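Local coordinates for protein putative fimbrium tip subunit Fim1F (Parabacteroides distasonis, PDB 3R4R) that is a putative subunit of the fimbrium tip, part of filamentous surface appendages that mediate cell adhesion and biofilm formation, at residues H48-V51 with K57-Y60; D115-Y120 with T128-A133; E279-N284 with K288-D293. One frame throughout, in Å; residues are numbered along the deposited sequence.

Contact 1 (H48-V51 with K57-Y60); sequences HVAV and KRIY
V51 is gripped at both its backbone N and its O by the end of the 57-60 segment. V51 N gives a nearly straight bond to Y60 O, 2.8 Å long with 168° at the hydrogen. V51 O accepts I59 N at 2.8 Å and, weakly, Y60 N at 3.3 Å. Two residues, I59 and Y60, therefore face one, which makes a classic beta bulge in this hairpin.

The V51 side chain divides its methyls between the two. CG1 meets I59 CG1 at 3.8 Å, while CG2 touches the Y60 ring at CD2. L85 of strand 78-90 packs on both V51 and Y60.

The R58 side chain runs beside the 48-51 strand, back toward H48. Its CB and CG pass beside the carbonyl of V51, with CG 3.5 Å from V51 O. Next, CD rests on the methyl of A50, 4.0 Å from A50 CB. The chain then bends at chi3 (62°) and brings the guanidinium to the H48 ring. R58 NH1 lies at the edge of the imidazole, in its plane, 4.0 Å from H48 CE1. The two planes are 54° apart. The tip finds its polar partners elsewhere: NH2 bonds to D115 O and NH1 to Y127 OH.

H48 NE2 bonds to the same Y127 hydroxyl, and ND1 to N63 OD1. The phenol thus links the two basic side chains, which do not bond to each other. A guanidinium this close would probably disfavour a second positive charge on the imidazole.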
loop_
_atom_site.group_PDB
_atom_site.type_symbol
_atom_site.label_atom_id
_atom_site.label_comp_id
_atom_site.label_asym_id
_atom_site.label_seq_id
_atom_site.Cartn_x
_atom_site.Cartn_y
_atom_site.Cartn_z
ATOM N N HIS A 48 -0.286 13.250 -2.189
ATOM C CA HIS A 48 0.753 14.010 -2.829
ATOM C C HIS A 48 0.746 13.629 -4.296
ATOM O O HIS A 48 0.832 12.447 -4.619
ATOM C CB HIS A 48 2.130 13.784 -2.153
ATOM C CG HIS A 48 3.278 14.413 -2.887
ATOM N ND1 HIS A 48 3.612 15.739 -2.712
ATOM C CD2 HIS A 48 4.143 13.861 -3.767
ATOM C CE1 HIS A 48 4.656 15.951 -3.499
ATOM N NE2 HIS A 48 4.997 14.858 -4.158
ATOM N N VAL A 49 0.587 14.615 -5.181
ATOM C CA VAL A 49 0.586 14.366 -6.621
ATOM C C VAL A 49 1.779 15.110 -7.203
ATOM O O VAL A 49 1.990 16.284 -6.907
ATOM C CB VAL A 49 -0.770 14.762 -7.284
ATOM C CG1 VAL A 49 -0.711 14.675 -8.804
ATOM C CG2 VAL A 49 -1.913 13.908 -6.739
ATOM N N ALA A 50 2.587 14.393 -7.964
ATOM C CA ALA A 50 3.776 14.932 -8.595
ATOM C C ALA A 50 3.697 14.723 -10.097
ATOM O O ALA A 50 3.274 13.655 -10.531
ATOM C CB ALA A 50 5.025 14.269 -8.008
ATOM N N VAL A 51 4.074 15.744 -10.889
ATOM C CA VAL A 51 4.092 15.700 -12.360
ATOM C C VAL A 51 5.546 15.913 -12.817
ATOM O O VAL A 51 6.201 16.864 -12.378
ATOM C CB VAL A 51 3.107 16.719 -13.023
ATOM C CG1 VAL A 51 3.211 16.693 -14.542
ATOM C CG2 VAL A 51 1.665 16.459 -12.588
ATOM N N LYS A 57 12.330 15.350 -14.299
ATOM C CA LYS A 57 12.376 16.572 -13.503
ATOM C C LYS A 57 10.955 16.918 -13.064
ATOM O O LYS A 57 10.054 16.978 -13.911
ATOM C CB LYS A 57 13.037 17.720 -14.318
ATOM C CG LYS A 57 13.265 19.009 -13.548
ATOM C CD LYS A 57 13.904 20.068 -14.453
ATOM C CE LYS A 57 14.161 21.383 -13.750
ATOM N NZ LYS A 57 14.819 22.379 -14.644
ATOM N N ARG A 58 10.745 17.141 -11.759
ATOM C CA ARG A 58 9.407 17.472 -11.290
ATOM C C ARG A 58 9.087 18.888 -11.724
ATOM O O ARG A 58 9.868 19.798 -11.457
ATOM C CB ARG A 58 9.259 17.290 -9.768
ATOM C CG ARG A 58 7.790 17.333 -9.305
ATOM C CD ARG A 58 7.658 17.229 -7.809
ATOM N NE ARG A 58 8.311 18.344 -7.109
ATOM C CZ ARG A 58 8.449 18.414 -5.789
ATOM N NH1 ARG A 58 8.044 17.413 -5.017
ATOM N NH2 ARG A 58 9.058 19.454 -5.236
ATOM N N ILE A 59 7.967 19.051 -12.458
ATOM C CA ILE A 59 7.526 20.353 -12.962
ATOM C C ILE A 59 6.372 20.876 -12.076
ATOM O O ILE A 59 6.214 22.080 -11.949
ATOM C CB ILE A 59 7.117 20.316 -14.469
ATOM C CG1 ILE A 59 5.886 19.392 -14.733
ATOM C CG2 ILE A 59 8.327 19.964 -15.377
ATOM C CD1 ILE A 59 5.229 19.517 -16.107
ATOM N N TYR A 60 5.603 19.982 -11.442
ATOM C CA TYR A 60 4.468 20.366 -10.607
ATOM C C TYR A 60 4.269 19.372 -9.473
ATOM O O TYR A 60 4.528 18.172 -9.651
ATOM C CB TYR A 60 3.191 20.436 -11.491
ATOM C CG TYR A 60 1.870 20.681 -10.774
ATOM C CD1 TYR A 60 1.403 21.969 -10.555
ATOM C CD2 TYR A 60 1.063 19.623 -10.370
ATOM C CE1 TYR A 60 0.190 22.204 -9.908
ATOM C CE2 TYR A 60 -0.151 19.845 -9.710
ATOM C CZ TYR A 60 -0.599 21.141 -9.512
ATOM O OH TYR A 60 -1.813 21.399 -8.901
#

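Contact 2 (D115-Y120 with T128-A133); sequences DNLTTY and TAKTIA. With EDO (1,2-ethanediol), chain H.
T128 meets Y120 through both its backbone and its methyl. T128 N donates to Y120 O at 3.1 Å. The donor lies almost straight out from the carbonyl, with a C=O...N angle of 177°.

The T128 rotamer sorts its two branches. With chi1 at 50°, OG1 sits between the backbone N and the carbonyl carbon, and CG2 is anti to the carbonyl carbon. T128 CG2 comes over one face of the Y120 ring, offset toward the rim, 4.0 Å from Y120 CE2. OG1 has its hydrogen-bond partner in D121 OD1. In Y120 the first torsion (-178°) sets CG anti to the backbone N. Its CB points away from T128, yet the ring swings back under the methyl. F52 meets this ring edge-to-face. A serine in place of T128 would lack the methyl, and the Y120 ring would probably lose that contact over its face, leaving a gap beside CE2.

L117 and K130 make the second meeting, their side chains crossing at about a right angle. L117 CD1 touches the base of the lysine chain, 3.9 Å from K130 CB. K130 bends at chi2, and beyond the bend its chain runs on extended. K130 NZ makes a weak bond to O1 of a 1,2-ethanediol at 3.3 Å. A133 N holds O2 of the same molecule, also weakly.

Segment 115-120 lies in the loop between strand 96-104 and the short, weakly bonded strand at about 131-132, which segment 128-133 carries. On one side, T118 and Y120 bond through their backbones to R58 and G56 of the 46-65 hairpin. On the other, I132 makes a backbone hydrogen bond with S201 of strand 191-202.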
loop_
_atom_site.group_PDB
_atom_site.type_symbol
_atom_site.label_atom_id
_atom_site.label_comp_id
_atom_site.label_asym_id
_atom_site.label_seq_id
_atom_site.Cartn_x
_atom_site.Cartn_y
_atom_site.Cartn_z
ATOM N N ASP A 115 7.954 16.993 -0.593
ATOM C CA ASP A 115 7.969 18.355 -1.120
ATOM C C ASP A 115 9.353 18.835 -1.593
ATOM O O ASP A 115 9.399 19.654 -2.516
ATOM C CB ASP A 115 7.474 19.345 -0.062
ATOM C CG ASP A 115 6.007 19.241 0.248
ATOM O OD1 ASP A 115 5.338 18.378 -0.338
ATOM O OD2 ASP A 115 5.516 20.058 1.032
ATOM N N ASN A 116 10.437 18.348 -1.003
ATOM C CA ASN A 116 11.785 18.769 -1.375
ATOM C C ASN A 116 12.414 17.824 -2.418
ATOM O O ASN A 116 13.585 18.008 -2.754
ATOM C CB ASN A 116 12.693 18.848 -0.127
ATOM C CG ASN A 116 12.725 17.575 0.693
ATOM O OD1 ASN A 116 11.750 16.794 0.759
ATOM N ND2 ASN A 116 13.827 17.384 1.408
ATOM N N LEU A 117 11.664 16.825 -2.923
ATOM C CA LEU A 117 12.166 15.857 -3.922
ATOM C C LEU A 117 11.980 16.475 -5.319
ATOM O O LEU A 117 10.864 16.650 -5.791
ATOM C CB LEU A 117 11.460 14.495 -3.772
ATOM C CG LEU A 117 11.508 13.846 -2.380
ATOM C CD1 LEU A 117 10.740 12.545 -2.376
ATOM C CD2 LEU A 117 12.952 13.609 -1.908
ATOM N N THR A 118 13.087 16.884 -5.938
ATOM C CA THR A 118 13.077 17.660 -7.178
ATOM C C THR A 118 13.190 16.773 -8.449
ATOM O O THR A 118 12.970 17.290 -9.551
ATOM C CB THR A 118 14.230 18.656 -7.140
ATOM O OG1 THR A 118 15.427 17.930 -6.901
ATOM C CG2 THR A 118 14.077 19.676 -6.017
ATOM N N THR A 119 13.513 15.472 -8.305
ATOM C CA THR A 119 13.603 14.523 -9.428
ATOM C C THR A 119 12.971 13.193 -9.049
ATOM O O THR A 119 12.978 12.840 -7.878
ATOM C CB THR A 119 15.065 14.291 -9.900
ATOM O OG1 THR A 119 15.848 13.669 -8.867
ATOM C CG2 THR A 119 15.731 15.555 -10.435
ATOM N N TYR A 120 12.481 12.434 -10.045
ATOM C CA TYR A 120 11.923 11.103 -9.826
ATOM C C TYR A 120 13.046 10.100 -9.472
ATOM O O TYR A 120 12.996 9.496 -8.410
ATOM C CB TYR A 120 11.117 10.615 -11.044
ATOM C CG TYR A 120 10.484 9.257 -10.822
ATOM C CD1 TYR A 120 9.362 9.112 -10.011
ATOM C CD2 TYR A 120 10.982 8.125 -11.450
ATOM C CE1 TYR A 120 8.784 7.861 -9.794
ATOM C CE2 TYR A 120 10.402 6.873 -11.252
ATOM C CZ TYR A 120 9.296 6.748 -10.434
ATOM O OH TYR A 120 8.713 5.517 -10.249
ATOM N N THR A 128 12.774 7.895 -5.818
ATOM C CA THR A 128 13.239 6.499 -5.828
ATOM C C THR A 128 14.119 6.208 -4.592
ATOM O O THR A 128 14.132 5.071 -4.119
ATOM C CB THR A 128 13.985 6.159 -7.113
ATOM O OG1 THR A 128 14.981 7.159 -7.341
ATOM C CG2 THR A 128 13.047 6.053 -8.317
ATOM N N ALA A 129 14.831 7.223 -4.075
ATOM C CA ALA A 129 15.680 7.079 -2.892
ATOM C C ALA A 129 14.866 7.226 -1.586
ATOM O O ALA A 129 15.310 6.738 -0.536
ATOM C CB ALA A 129 16.799 8.112 -2.923
ATOM N N LYS A 130 13.680 7.883 -1.653
ATOM C CA LYS A 130 12.826 8.177 -0.498
ATOM C C LYS A 130 12.309 6.899 0.186
ATOM O O LYS A 130 11.828 5.957 -0.461
ATOM C CB LYS A 130 11.613 9.061 -0.894
ATOM C CG LYS A 130 10.723 9.533 0.278
ATOM C CD LYS A 130 11.468 10.426 1.290
ATOM C CE LYS A 130 10.628 10.814 2.478
ATOM N NZ LYS A 130 11.389 11.721 3.366
ATOM N N THR A 131 12.412 6.920 1.520
ATOM C CA THR A 131 11.950 5.926 2.468
ATOM C C THR A 131 11.065 6.622 3.484
ATOM O O THR A 131 11.493 7.624 4.082
ATOM C CB THR A 131 13.128 5.173 3.135
ATOM O OG1 THR A 131 13.851 4.441 2.150
ATOM C CG2 THR A 131 12.673 4.208 4.239
ATOM N N ILE A 132 9.832 6.096 3.656
ATOM C CA ILE A 132 8.896 6.560 4.666
ATOM C C ILE A 132 8.949 5.532 5.797
ATOM O O ILE A 132 9.073 4.339 5.516
ATOM C CB ILE A 132 7.447 6.832 4.131
ATOM C CG1 ILE A 132 6.760 5.551 3.559
ATOM C CG2 ILE A 132 7.449 8.022 3.144
ATOM C CD1 ILE A 132 5.378 5.707 3.033
ATOM N N ALA A 133 8.922 6.000 7.066
ATOM C CA ALA A 133 9.040 5.149 8.263
ATOM C C ALA A 133 7.756 5.158 9.114
ATOM O O ALA A 133 7.806 4.812 10.304
ATOM C CB ALA A 133 10.216 5.610 9.110
HETATM C C1 EDO H . 8.720 10.556 6.462
HETATM O O1 EDO H . 10.123 10.407 6.164
HETATM C C2 EDO H . 8.119 9.315 7.120
HETATM O O2 EDO H . 8.681 9.048 8.421
#

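Contact 3 (E279-N284 with K288-D293); sequences EWVLEN and KEVTLD
L282 and T291 form a hydrogen-bonded antiparallel pair. L282 N reaches T291 O at 2.8 Å, and T291 N returns to L282 O at 2.8 Å. N284 N bonds to E289 O in the same way, also at 2.8 Å.

Between these pairs, E283 and V290 form a non-hydrogen-bonded pair, with V290 on the face that carries V281 and E283. V290 CG1 meets V281 CG1 at 3.5 Å, and its CG2 lies 3.8 Å from E283 CB. With chi1 at 180°, the E283 chain leaves beside the carbonyl carbon, and its CG lies 3.5 Å from E289 O. Farther along, L292 CD1 touches the E279 carboxylate at 3.3 Å from OE2. The polar partner of that carboxylate is K180, in a salt bridge through OE1.

Strand 266-273 holds the 279-284 strand from its other edge, with backbone bonds from E279, V281 and E283. L282 packs there on Y267 and I269.

At the turn, N284 O takes E289 N at 3.3 Å and, weakly, K288 N. K288 has a positive phi (57°), and K288 and E289 together face N284. This is a G1 beta bulge in a beta hairpin at the sheet edge, in the transthyretin-like C-terminal part of the chain.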
loop_
_atom_site.group_PDB
_atom_site.type_symbol
_atom_site.label_atom_id
_atom_site.label_comp_id
_atom_site.label_asym_id
_atom_site.label_seq_id
_atom_site.Cartn_x
_atom_site.Cartn_y
_atom_site.Cartn_z
ATOM N N GLU A 279 -0.250 -27.780 11.604
ATOM C CA GLU A 279 0.086 -27.657 10.190
ATOM C C GLU A 279 -0.522 -26.340 9.696
ATOM O O GLU A 279 -1.741 -26.245 9.525
ATOM C CB GLU A 279 -0.434 -28.912 9.453
ATOM C CG GLU A 279 -0.133 -29.077 7.968
ATOM C CD GLU A 279 -0.541 -30.435 7.413
ATOM O OE1 GLU A 279 -0.359 -31.452 8.123
ATOM O OE2 GLU A 279 -0.969 -30.493 6.237
ATOM N N TRP A 280 0.331 -25.303 9.544
ATOM C CA TRP A 280 -0.066 -23.952 9.171
ATOM C C TRP A 280 -0.239 -23.810 7.662
ATOM O O TRP A 280 0.520 -24.362 6.864
ATOM C CB TRP A 280 0.948 -22.916 9.672
ATOM C CG TRP A 280 1.031 -22.871 11.172
ATOM C CD1 TRP A 280 1.903 -23.560 11.964
ATOM C CD2 TRP A 280 0.101 -22.230 12.065
ATOM N NE1 TRP A 280 1.606 -23.348 13.295
ATOM C CE2 TRP A 280 0.510 -22.529 13.385
ATOM C CE3 TRP A 280 -1.017 -21.400 11.879
ATOM C CZ2 TRP A 280 -0.152 -22.021 14.510
ATOM C CZ3 TRP A 280 -1.668 -20.893 12.993
ATOM C CH2 TRP A 280 -1.244 -21.212 14.290
ATOM N N VAL A 281 -1.244 -23.011 7.299
ATOM C CA VAL A 281 -1.719 -22.713 5.950
ATOM C C VAL A 281 -1.690 -21.195 5.694
ATOM O O VAL A 281 -2.344 -20.407 6.399
ATOM C CB VAL A 281 -3.165 -23.267 5.727
ATOM C CG1 VAL A 281 -3.676 -22.938 4.329
ATOM C CG2 VAL A 281 -3.274 -24.764 6.012
ATOM N N LEU A 282 -0.973 -20.794 4.649
ATOM C CA LEU A 282 -0.955 -19.395 4.266
ATOM C C LEU A 282 -1.740 -19.253 2.973
ATOM O O LEU A 282 -1.364 -19.842 1.956
ATOM C CB LEU A 282 0.488 -18.861 4.147
ATOM C CG LEU A 282 0.642 -17.383 3.811
ATOM C CD1 LEU A 282 -0.152 -16.480 4.782
ATOM C CD2 LEU A 282 2.095 -17.000 3.787
ATOM N N GLU A 283 -2.854 -18.508 3.030
ATOM C CA GLU A 283 -3.733 -18.304 1.881
ATOM C C GLU A 283 -3.569 -16.890 1.283
ATOM O O GLU A 283 -3.521 -15.911 2.012
ATOM C CB GLU A 283 -5.221 -18.528 2.272
ATOM C CG GLU A 283 -6.214 -18.334 1.124
ATOM C CD GLU A 283 -7.701 -18.322 1.436
ATOM O OE1 GLU A 283 -8.084 -18.649 2.581
ATOM O OE2 GLU A 283 -8.490 -17.988 0.521
ATOM N N ASN A 284 -3.508 -16.810 -0.048
ATOM C CA ASN A 284 -3.542 -15.555 -0.760
ATOM C C ASN A 284 -4.979 -15.461 -1.254
ATOM O O ASN A 284 -5.359 -16.140 -2.204
ATOM C CB ASN A 284 -2.447 -15.456 -1.848
ATOM C CG ASN A 284 -2.322 -14.074 -2.438
ATOM O OD1 ASN A 284 -3.300 -13.455 -2.855
ATOM N ND2 ASN A 284 -1.098 -13.597 -2.582
ATOM N N LYS A 288 -6.707 -16.848 -4.691
ATOM C CA LYS A 288 -7.327 -18.128 -4.330
ATOM C C LYS A 288 -6.254 -19.234 -4.468
ATOM O O LYS A 288 -6.366 -20.164 -5.273
ATOM C CB LYS A 288 -8.617 -18.442 -5.130
ATOM C CG LYS A 288 -9.781 -17.536 -4.721
ATOM C CD LYS A 288 -11.124 -17.935 -5.332
ATOM C CE LYS A 288 -12.240 -17.103 -4.740
ATOM N NZ LYS A 288 -13.579 -17.514 -5.242
ATOM N N GLU A 289 -5.194 -19.076 -3.662
ATOM C CA GLU A 289 -4.053 -19.980 -3.554
ATOM C C GLU A 289 -3.677 -20.174 -2.085
ATOM O O GLU A 289 -3.827 -19.258 -1.273
ATOM C CB GLU A 289 -2.850 -19.465 -4.354
ATOM C CG GLU A 289 -3.084 -19.365 -5.849
ATOM C CD GLU A 289 -1.882 -18.938 -6.664
ATOM O OE1 GLU A 289 -0.755 -18.932 -6.119
ATOM O OE2 GLU A 289 -2.065 -18.652 -7.869
ATOM N N VAL A 290 -3.185 -21.362 -1.760
ATOM C CA VAL A 290 -2.788 -21.772 -0.413
ATOM C C VAL A 290 -1.363 -22.358 -0.441
ATOM O O VAL A 290 -0.990 -22.997 -1.418
ATOM C CB VAL A 290 -3.834 -22.791 0.111
ATOM C CG1 VAL A 290 -3.233 -23.913 0.959
ATOM C CG2 VAL A 290 -4.975 -22.079 0.826
ATOM N N THR A 291 -0.590 -22.147 0.649
ATOM C CA THR A 291 0.795 -22.612 0.797
ATOM C C THR A 291 1.039 -23.143 2.228
ATOM O O THR A 291 0.851 -22.424 3.217
ATOM C CB THR A 291 1.772 -21.457 0.450
ATOM O OG1 THR A 291 1.664 -21.188 -0.951
ATOM C CG2 THR A 291 3.222 -21.787 0.783
ATOM N N LEU A 292 1.510 -24.394 2.310
ATOM C CA LEU A 292 1.849 -25.090 3.554
ATOM C C LEU A 292 3.178 -25.845 3.390
ATOM O O LEU A 292 3.807 -25.773 2.326
ATOM C CB LEU A 292 0.728 -26.062 4.018
ATOM C CG LEU A 292 0.225 -27.152 3.058
ATOM C CD1 LEU A 292 -0.436 -28.290 3.812
ATOM C CD2 LEU A 292 -0.725 -26.592 2.025
ATOM N N ASP A 293 3.604 -26.571 4.447
ATOM C CA ASP A 293 4.846 -27.356 4.443
ATOM C C ASP A 293 4.619 -28.713 3.783
ATOM O O ASP A 293 3.476 -29.092 3.531
ATOM C CB ASP A 293 5.388 -27.546 5.870
ATOM C CG ASP A 293 5.673 -26.259 6.626
ATOM O OD1 ASP A 293 4.841 -25.320 6.547
ATOM O OD2 ASP A 293 6.678 -26.221 7.372
#

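Overall arrangement
Contacts 1 and 2 are neighbours, with centres 11 Å apart, and R58 joins them. Its NH2 reaches D115 O at 2.7 Å, and its backbone N reaches T118 O at 3.1 Å. The 115-120 loop is thus tied to the bulged hairpin of contact 1. Contact 3 stands alone on the other side of the chain's centre. Its centre is 41 Å from that of contact 1 and 36 Å from that of contact 2. Between nearest atoms, contact 3 comes no closer than about 26 Å to contact 1 and about 21 Å to contact 2. The ethanediol at contact 2 probably comes from the crystallisation liquor.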